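Local structure of putative translational inhibitor protein (Yersinia pestis, 5V4D) at residues F80-N85 / G117-I122; T69-I74 / K99-P104; S5-K10 / D61-Q66. The protein is of unknown function but belongs to the Rid (YjgF-like) family and is probably an enamine/imine deaminase. All coordinates share one frame; numbering follows the deposited sequence. Where two conformers were deposited one is given.

Contact 1: F80-N85 / G117-I122; sequences FITNIN and GALVEI
F80 and E121 face each other as an antiparallel hydrogen-bonded pair where two strands of the sheet run side by side. F80 N donates to E121 O and E121 N to F80 O, both at 2.9 Å. F80 O also meets the CA-H of V120 at 3.2 Å. Both side chains leave on the same face. With CG anti to its own carbonyl carbon (chi1 -57°), the F80 ring stays near the partner strand; E121 O meets it obliquely, 3.7 Å from CD2. The E121 side chain packs on L114 and P115 and on T108 of the second subunit. An acetate, probably from the crystallisation liquor, lies near it and may mark a pocket, as in the subunit-interface active sites of Rid relatives.

On the other face, I81 and V120 form a non-hydrogen-bonded pair. In the conformer given, one of two for I81, their CG2 methyls meet at 3.5 Å, while CG1 of I81 turns elsewhere and carries the far end of the side chain off V120. Just beyond the paired strands, L119 O is gripped twice. T82 N donates to it from above the carbonyl plane at 3.1 Å, and water 1 donates too while also bonding T82 OG1 at 2.9 Å. With OG1 between backbone N and carbonyl carbon (chi1 60°), the T82 hydroxyl turns to the water and rests near L119 CD2, while CG2 reaches A118 O at 3.4 Å.

On the I81 side, V120 packs against I49 of helix 49-66 and I81 against S87 of helix 87-98. F80 touches V109 of strand 105-110, which flanks strand 74-81 opposite strand 120-127, and V109 of the second subunit covers F80 as well.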
loop_
_atom_site.group_PDB
_atom_site.type_symbol
_atom_site.label_atom_id
_atom_site.label_comp_id
_atom_site.label_asym_id
_atom_site.label_seq_id
_atom_site.Cartn_x
_atom_site.Cartn_y
_atom_site.Cartn_z
ATOM N N PHE A 80 0.291 -6.301 7.217
ATOM C CA PHE A 80 1.600 -5.927 7.780
ATOM C C PHE A 80 1.767 -6.759 9.038
ATOM O O PHE A 80 0.940 -6.679 9.957
ATOM C CB PHE A 80 1.661 -4.430 8.106
ATOM C CG PHE A 80 1.370 -3.510 6.930
ATOM C CD1 PHE A 80 2.306 -3.271 5.941
ATOM C CD2 PHE A 80 0.183 -2.831 6.884
ATOM C CE1 PHE A 80 2.032 -2.347 4.898
ATOM C CE2 PHE A 80 -0.073 -1.928 5.829
ATOM C CZ PHE A 80 0.828 -1.708 4.880
ATOM N N ILE A 81 2.784 -7.626 9.067
ATOM C CA ILE A 81 3.007 -8.447 10.248
ATOM C C ILE A 81 4.445 -8.278 10.704
ATOM O O ILE A 81 5.351 -8.074 9.898
ATOM C CB ILE A 81 2.685 -9.944 10.027
ATOM C CG1 ILE A 81 3.263 -10.482 8.721
ATOM C CG2 ILE A 81 1.193 -10.168 10.094
ATOM C CD1 ILE A 81 3.185 -11.997 8.649
ATOM N N THR A 82 4.651 -8.383 12.014
ATOM C CA THR A 82 6.006 -8.195 12.532
ATOM C C THR A 82 6.860 -9.460 12.436
ATOM O O THR A 82 8.079 -9.378 12.620
ATOM C CB THR A 82 5.999 -7.700 13.985
ATOM O OG1 THR A 82 5.341 -8.645 14.860
ATOM C CG2 THR A 82 5.360 -6.309 14.108
ATOM N N ASN A 83 6.260 -10.609 12.123
ATOM C CA ASN A 83 7.003 -11.869 12.053
ATOM C C ASN A 83 6.338 -12.679 10.952
ATOM O O ASN A 83 5.179 -13.094 11.100
ATOM C CB ASN A 83 6.953 -12.607 13.384
ATOM C CG ASN A 83 7.744 -13.915 13.365
ATOM O OD1 ASN A 83 8.154 -14.415 12.336
ATOM N ND2 ASN A 83 7.954 -14.473 14.551
ATOM N N ILE A 84 7.046 -12.855 9.849
ATOM C CA ILE A 84 6.515 -13.581 8.681
ATOM C C ILE A 84 6.099 -14.992 9.058
ATOM O O ILE A 84 5.219 -15.573 8.414
ATOM C CB ILE A 84 7.564 -13.560 7.532
ATOM C CG1 ILE A 84 6.944 -13.867 6.179
ATOM C CG2 ILE A 84 8.695 -14.558 7.729
ATOM C CD1 ILE A 84 5.995 -12.751 5.697
ATOM N N ASN A 85 6.700 -15.561 10.102
ATOM C CA ASN A 85 6.304 -16.902 10.527
ATOM C C ASN A 85 4.944 -16.940 11.201
ATOM O O ASN A 85 4.441 -18.039 11.472
ATOM C CB ASN A 85 7.375 -17.474 11.431
ATOM C CG ASN A 85 8.694 -17.633 10.710
ATOM O OD1 ASN A 85 8.752 -18.166 9.605
ATOM N ND2 ASN A 85 9.756 -17.127 11.319
ATOM N N GLY A 117 2.932 -1.514 19.391
ATOM C CA GLY A 117 3.573 -2.798 19.545
ATOM C C GLY A 117 2.748 -3.931 19.016
ATOM O O GLY A 117 3.008 -5.083 19.382
ATOM N N ALA A 118 1.782 -3.633 18.156
ATOM C CA ALA A 118 0.927 -4.678 17.563
ATOM C C ALA A 118 1.740 -5.701 16.763
ATOM O O ALA A 118 2.806 -5.402 16.203
ATOM C CB ALA A 118 -0.106 -4.054 16.633
ATOM N N LEU A 119 1.205 -6.916 16.664
ATOM C CA LEU A 119 1.829 -7.959 15.833
ATOM C C LEU A 119 1.353 -7.941 14.387
ATOM O O LEU A 119 1.968 -8.596 13.504
ATOM C CB LEU A 119 1.516 -9.360 16.388
ATOM C CG LEU A 119 1.995 -9.604 17.830
ATOM C CD1 LEU A 119 1.453 -10.966 18.321
ATOM C CD2 LEU A 119 3.526 -9.569 17.925
ATOM N N VAL A 120 0.210 -7.310 14.140
ATOM C CA VAL A 120 -0.403 -7.364 12.825
ATOM C C VAL A 120 -1.230 -6.100 12.661
ATOM O O VAL A 120 -1.835 -5.613 13.623
ATOM C CB VAL A 120 -1.236 -8.662 12.649
ATOM C CG1 VAL A 120 -2.337 -8.838 13.746
ATOM C CG2 VAL A 120 -1.848 -8.744 11.236
ATOM N N GLU A 121 -1.292 -5.600 11.417
ATOM C CA GLU A 121 -2.137 -4.478 11.011
ATOM C C GLU A 121 -2.701 -4.809 9.648
ATOM O O GLU A 121 -1.946 -5.248 8.777
ATOM C CB GLU A 121 -1.334 -3.162 10.958
ATOM C CG GLU A 121 -2.215 -1.956 10.620
ATOM C CD GLU A 121 -1.435 -0.656 10.547
ATOM O OE1 GLU A 121 -1.770 0.248 9.746
ATOM O OE2 GLU A 121 -0.389 -0.572 11.225
ATOM N N ILE A 122 -4.016 -4.666 9.457
ATOM C CA ILE A 122 -4.589 -5.016 8.153
ATOM C C ILE A 122 -5.322 -3.805 7.606
ATOM O O ILE A 122 -6.187 -3.228 8.283
ATOM C CB ILE A 122 -5.524 -6.231 8.243
ATOM C CG1 ILE A 122 -4.695 -7.433 8.706
ATOM C CG2 ILE A 122 -6.138 -6.553 6.859
ATOM C CD1 ILE A 122 -5.556 -8.712 8.821
HETATM O O HOH W 1 3.706 -10.830 13.883
#

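Contact 2: T69-I74 / K99-P104; sequences TTKDKI and KGTIFP
The carboxylate of D72 is the flat group here, touched at one corner: in the conformer given, one of two, OD2 lies 3.5 Å from T101 CB, with the methyl CG2 close behind, a tentative contact in which the two side chains run in opposite senses. P104, a puckered ring (C-gamma exo), offers its CG to the branch methyl CG2 of I74, also at 3.5 Å. That methyl is anti to the I74 backbone N, while CG1 (chi1 -70°) takes the rest of the chain off the proline.

Between the segments themselves the polar links run through water. Water 2 donates to K71 O at 2.9 Å and to T101 OG1, whose hydroxyl also bonds F98 O. K71 NZ donates to water 3 at 3.1 Å, and this water probably donates to K99 O. The same ammonium bonds Y97 O, and K71 makes a cation-pi contact with Y97. K4 NZ of the third subunit bonds D72 O, I74 O and I102 O.

The segments are loops leading into strands 74-81 and 105-110, parallel neighbours joined by the beta-alpha-beta crossover through helix 87-98. F98 of that helix packs on both I74 and P104, and L64 of helix 49-66 touches I74.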
loop_
_atom_site.group_PDB
_atom_site.type_symbol
_atom_site.label_atom_id
_atom_site.label_comp_id
_atom_site.label_asym_id
_atom_site.label_seq_id
_atom_site.Cartn_x
_atom_site.Cartn_y
_atom_site.Cartn_z
ATOM N N THR A 69 -21.653 -1.199 4.082
ATOM C CA THR A 69 -21.176 -2.215 3.145
ATOM C C THR A 69 -20.781 -3.453 3.952
ATOM O O THR A 69 -21.106 -3.525 5.148
ATOM C CB THR A 69 -20.037 -1.666 2.277
ATOM O OG1 THR A 69 -19.772 -2.606 1.216
ATOM C CG2 THR A 69 -18.755 -1.457 3.066
ATOM N N THR A 70 -20.155 -4.453 3.312
ATOM C CA THR A 70 -19.853 -5.708 3.996
ATOM C C THR A 70 -18.530 -6.241 3.485
ATOM O O THR A 70 -17.998 -5.770 2.479
ATOM C CB THR A 70 -20.899 -6.797 3.776
ATOM O OG1 THR A 70 -20.938 -7.117 2.390
ATOM C CG2 THR A 70 -22.311 -6.394 4.258
ATOM N N LYS A 71 -18.027 -7.259 4.197
ATOM C CA LYS A 71 -16.751 -7.868 3.836
ATOM C C LYS A 71 -16.765 -8.476 2.446
ATOM O O LYS A 71 -15.706 -8.581 1.833
ATOM C CB LYS A 71 -16.370 -8.913 4.887
ATOM C CG LYS A 71 -17.299 -10.106 4.947
ATOM C CD LYS A 71 -17.123 -10.825 6.300
ATOM C CE LYS A 71 -18.049 -12.035 6.406
ATOM N NZ LYS A 71 -17.817 -12.848 7.655
ATOM N N ASP A 72 -17.950 -8.844 1.931
ATOM C CA ASP A 72 -18.053 -9.373 0.575
ATOM C C ASP A 72 -17.568 -8.383 -0.479
ATOM O O ASP A 72 -17.172 -8.806 -1.574
ATOM C CB ASP A 72 -19.501 -9.777 0.275
ATOM C CG ASP A 72 -19.648 -10.480 -1.067
ATOM O OD1 ASP A 72 -20.307 -9.920 -1.983
ATOM O OD2 ASP A 72 -19.085 -11.583 -1.205
ATOM N N LYS A 73 -17.576 -7.085 -0.167
ATOM C CA LYS A 73 -17.196 -6.029 -1.103
ATOM C C LYS A 73 -15.725 -5.624 -1.018
ATOM O O LYS A 73 -15.302 -4.753 -1.795
ATOM C CB LYS A 73 -18.040 -4.770 -0.868
ATOM C CG LYS A 73 -19.537 -4.986 -1.060
ATOM C CD LYS A 73 -19.808 -5.604 -2.393
ATOM C CE LYS A 73 -21.313 -5.772 -2.585
ATOM N NZ LYS A 73 -21.998 -4.441 -2.540
ATOM N N ILE A 74 -14.928 -6.245 -0.143
ATOM C CA ILE A 74 -13.513 -5.892 -0.047
ATOM C C ILE A 74 -12.808 -6.369 -1.301
ATOM O O ILE A 74 -12.978 -7.513 -1.731
ATOM C CB ILE A 74 -12.885 -6.466 1.230
ATOM C CG1 ILE A 74 -13.473 -5.698 2.429
ATOM C CG2 ILE A 74 -11.318 -6.291 1.205
ATOM C CD1 ILE A 74 -13.027 -6.276 3.822
ATOM N N LYS A 99 -14.695 -16.494 4.479
ATOM C CA LYS A 99 -15.270 -17.699 3.885
ATOM C C LYS A 99 -16.579 -17.382 3.158
ATOM O O LYS A 99 -17.412 -16.610 3.653
ATOM C CB LYS A 99 -15.506 -18.759 4.963
ATOM C CG LYS A 99 -16.052 -20.070 4.371
ATOM C CD LYS A 99 -16.112 -21.226 5.351
ATOM C CE LYS A 99 -16.560 -22.510 4.619
ATOM N NZ LYS A 99 -16.323 -23.760 5.395
ATOM N N GLY A 100 -16.723 -17.942 1.962
ATOM C CA GLY A 100 -17.929 -17.773 1.169
ATOM C C GLY A 100 -17.953 -16.530 0.312
ATOM O O GLY A 100 -18.907 -16.345 -0.453
ATOM N N THR A 101 -16.961 -15.664 0.429
ATOM C CA THR A 101 -16.828 -14.503 -0.437
ATOM C C THR A 101 -15.753 -14.781 -1.463
ATOM O O THR A 101 -14.956 -15.709 -1.306
ATOM C CB THR A 101 -16.459 -13.230 0.350
ATOM O OG1 THR A 101 -15.071 -13.260 0.713
ATOM C CG2 THR A 101 -17.350 -13.097 1.609
ATOM N N ILE A 102 -15.741 -13.960 -2.523
ATOM C CA ILE A 102 -14.609 -13.930 -3.446
ATOM C C ILE A 102 -13.430 -13.268 -2.736
ATOM O O ILE A 102 -13.491 -12.092 -2.346
ATOM C CB ILE A 102 -14.961 -13.172 -4.725
ATOM C CG1 ILE A 102 -16.091 -13.868 -5.477
ATOM C CG2 ILE A 102 -13.718 -13.115 -5.609
ATOM C CD1 ILE A 102 -16.468 -13.084 -6.750
ATOM N N PHE A 103 -12.356 -14.031 -2.519
ATOM C CA PHE A 103 -11.325 -13.532 -1.618
ATOM C C PHE A 103 -10.701 -12.283 -2.209
ATOM O O PHE A 103 -10.408 -12.238 -3.411
ATOM C CB PHE A 103 -10.198 -14.543 -1.411
ATOM C CG PHE A 103 -10.588 -15.811 -0.688
ATOM C CD1 PHE A 103 -11.424 -15.814 0.397
ATOM C CD2 PHE A 103 -10.071 -17.027 -1.113
ATOM C CE1 PHE A 103 -11.737 -16.982 1.068
ATOM C CE2 PHE A 103 -10.375 -18.175 -0.444
ATOM C CZ PHE A 103 -11.210 -18.166 0.625
ATOM N N PRO A 104 -10.419 -11.279 -1.392
ATOM C CA PRO A 104 -9.770 -10.079 -1.924
ATOM C C PRO A 104 -8.389 -10.396 -2.486
ATOM O O PRO A 104 -7.722 -11.358 -2.081
ATOM C CB PRO A 104 -9.663 -9.176 -0.690
ATOM C CG PRO A 104 -10.794 -9.635 0.211
ATOM C CD PRO A 104 -10.807 -11.135 0.029
HETATM O O HOH W 2 -14.415 -10.461 0.085
HETATM O O HOH W 3 -17.505 -15.643 6.359
#

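Contact 3: S5-K10 / D61-Q66; sequences SVIETK and DAVLLQ
The carbonyl oxygen of A62, with the T9 methyl CG2 3.8 Å away, is gripped by two donors. Water 5 gives it a proton at 2.7 Å, and Q66 N supplies the ordinary helical bond. The same water reaches T9 OG1 weakly, at 3.3 Å; that hydroxyl also accepts from N11 N. This is helix-on-sheet packing in the alpha-beta fold of the YjgF-like family: the end of helix 49-66 lies against strand 5-7, an outermost strand of the sheet within this chain, and the residues that follow it.

T9 places OG1 anti to its backbone N (chi1 174°), and CG2, between N and the carbonyl carbon, is the branch laid against the helix. Beside it, T9 CB touches Q66 CG at 3.7 Å. The glutamine runs out with CG anti to its backbone N, then bends at chi2 (64°), which puts CD close to E8 O. Its side chain runs in the opposite sense to those of I7 and T9. I7 comes in with CG2, which meets Q66 CG at 3.7 Å and approaches V63 O and, more distantly, V63 CG1. I7 also packs on A22 and C24 of strand 22-25, whose backbone pairs with strand 5-7, and on L29 of strand 28-31.

At the amide end, NE2 sits 3.3 Å from E8 O, but the angle is too poor for a hydrogen bond. Water 4 makes the link instead, accepting from Q66 NE2 at 3.1 Å and from E8 N at 3.0 Å.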
loop_
_atom_site.group_PDB
_atom_site.type_symbol
_atom_site.label_atom_id
_atom_site.label_comp_id
_atom_site.label_asym_id
_atom_site.label_seq_id
_atom_site.Cartn_x
_atom_site.Cartn_y
_atom_site.Cartn_z
ATOM N N SER A 5 -16.292 11.484 1.925
ATOM C CA SER A 5 -17.065 11.456 3.156
ATOM C C SER A 5 -16.399 10.573 4.195
ATOM O O SER A 5 -15.668 9.630 3.861
ATOM C CB SER A 5 -18.484 10.959 2.920
ATOM O OG SER A 5 -18.443 9.630 2.502
ATOM N N VAL A 6 -16.650 10.913 5.469
ATOM C CA VAL A 6 -15.958 10.283 6.581
ATOM C C VAL A 6 -16.801 9.139 7.112
ATOM O O VAL A 6 -18.046 9.172 7.053
ATOM C CB VAL A 6 -15.632 11.307 7.686
ATOM C CG1 VAL A 6 -16.920 11.660 8.472
ATOM C CG2 VAL A 6 -14.609 10.747 8.638
ATOM N N ILE A 7 -16.125 8.109 7.637
ATOM C CA ILE A 7 -16.756 7.019 8.386
ATOM C C ILE A 7 -16.280 7.119 9.829
ATOM O O ILE A 7 -15.071 7.194 10.089
ATOM C CB ILE A 7 -16.405 5.632 7.826
ATOM C CG1 ILE A 7 -16.856 5.480 6.367
ATOM C CG2 ILE A 7 -17.035 4.556 8.706
ATOM C CD1 ILE A 7 -18.353 5.629 6.176
ATOM N N GLU A 8 -17.234 7.163 10.767
ATOM C CA GLU A 8 -16.928 7.266 12.195
ATOM C C GLU A 8 -17.876 6.326 12.922
ATOM O O GLU A 8 -19.100 6.458 12.780
ATOM C CB GLU A 8 -17.124 8.704 12.708
ATOM C CG GLU A 8 -16.455 9.795 11.870
ATOM C CD GLU A 8 -16.890 11.236 12.256
ATOM O OE1 GLU A 8 -18.095 11.573 12.113
ATOM O OE2 GLU A 8 -16.014 12.034 12.680
ATOM N N THR A 9 -17.322 5.395 13.698
ATOM C CA THR A 9 -18.122 4.502 14.540
ATOM C C THR A 9 -17.416 4.217 15.858
ATOM O O THR A 9 -16.214 3.938 15.871
ATOM C CB THR A 9 -18.470 3.176 13.839
ATOM O OG1 THR A 9 -19.130 2.321 14.785
ATOM C CG2 THR A 9 -17.264 2.436 13.297
ATOM N N LYS A 10 -18.180 4.283 16.975
ATOM C CA LYS A 10 -17.617 3.886 18.256
ATOM C C LYS A 10 -17.349 2.383 18.346
ATOM O O LYS A 10 -16.707 1.941 19.317
ATOM C CB LYS A 10 -18.553 4.313 19.415
ATOM C CG LYS A 10 -18.600 5.822 19.672
ATOM C CD LYS A 10 -17.200 6.415 19.789
ATOM C CE LYS A 10 -17.175 7.668 20.660
ATOM N NZ LYS A 10 -18.135 8.704 20.188
ATOM N N ASP A 61 -14.648 -5.112 10.365
ATOM C CA ASP A 61 -16.068 -5.339 10.134
ATOM C C ASP A 61 -16.899 -4.157 10.627
ATOM O O ASP A 61 -17.843 -3.730 9.955
ATOM C CB ASP A 61 -16.486 -6.644 10.818
ATOM C CG ASP A 61 -17.761 -7.188 10.244
ATOM O OD1 ASP A 61 -17.685 -7.686 9.108
ATOM O OD2 ASP A 61 -18.798 -7.178 10.950
ATOM N N ALA A 62 -16.568 -3.615 11.808
ATOM C CA ALA A 62 -17.323 -2.471 12.330
ATOM C C ALA A 62 -17.276 -1.275 11.381
ATOM O O ALA A 62 -18.275 -0.540 11.243
ATOM C CB ALA A 62 -16.790 -2.057 13.710
ATOM N N VAL A 63 -16.111 -1.026 10.771
ATOM C CA VAL A 63 -15.966 0.082 9.844
ATOM C C VAL A 63 -16.812 -0.154 8.600
ATOM O O VAL A 63 -17.554 0.731 8.163
ATOM C CB VAL A 63 -14.482 0.264 9.495
ATOM C CG1 VAL A 63 -14.329 1.278 8.329
ATOM C CG2 VAL A 63 -13.759 0.698 10.745
ATOM N N LEU A 64 -16.789 -1.383 8.072
ATOM C CA LEU A 64 -17.605 -1.709 6.909
ATOM C C LEU A 64 -19.085 -1.486 7.213
ATOM O O LEU A 64 -19.807 -0.883 6.414
ATOM C CB LEU A 64 -17.386 -3.164 6.523
ATOM C CG LEU A 64 -15.960 -3.516 6.125
ATOM C CD1 LEU A 64 -15.897 -5.025 5.821
ATOM C CD2 LEU A 64 -15.500 -2.649 4.944
ATOM N N LEU A 65 -19.555 -2.000 8.358
ATOM C CA LEU A 65 -20.982 -1.873 8.699
ATOM C C LEU A 65 -21.396 -0.418 8.803
ATOM O O LEU A 65 -22.480 -0.049 8.341
ATOM C CB LEU A 65 -21.277 -2.597 10.007
ATOM C CG LEU A 65 -21.105 -4.121 9.943
ATOM C CD1 LEU A 65 -21.449 -4.770 11.280
ATOM C CD2 LEU A 65 -21.940 -4.716 8.842
ATOM N N GLN A 66 -20.553 0.421 9.409
ATOM C CA GLN A 66 -20.925 1.825 9.558
ATOM C C GLN A 66 -21.039 2.489 8.196
ATOM O O GLN A 66 -21.877 3.391 8.004
ATOM C CB GLN A 66 -19.891 2.533 10.428
ATOM C CG GLN A 66 -20.139 4.036 10.612
ATOM C CD GLN A 66 -21.415 4.330 11.331
ATOM O OE1 GLN A 66 -21.988 3.476 11.989
ATOM N NE2 GLN A 66 -21.871 5.578 11.216
HETATM O O HOH W 4 -20.023 7.410 9.610
HETATM O O HOH W 5 -20.265 -0.352 13.127
#

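How the contacts relate
From the N terminus, strand 5-7 opens contact 3, and strands 22-25 and 28-31 follow before helix 49-66 closes that loop, tied to the N-terminal strand. Contact 2 opens next, between this helix and strand 74-81. The two touch: T69 N is 3.0 Å from L64 O, probably a hydrogen bond. Contact 1 starts at the far end of strand 74-81, before the loop after helix 87-98 closes contact 2, so the two loops cross. Contact 2 joins the loops entering strands 74-81 and 105-110. Strand 120-127 closes contact 1 last by pairing with strand 74-81. Contacts 1 and 3 lie on opposite sides of the chain's centre, their centres about 23 Å apart.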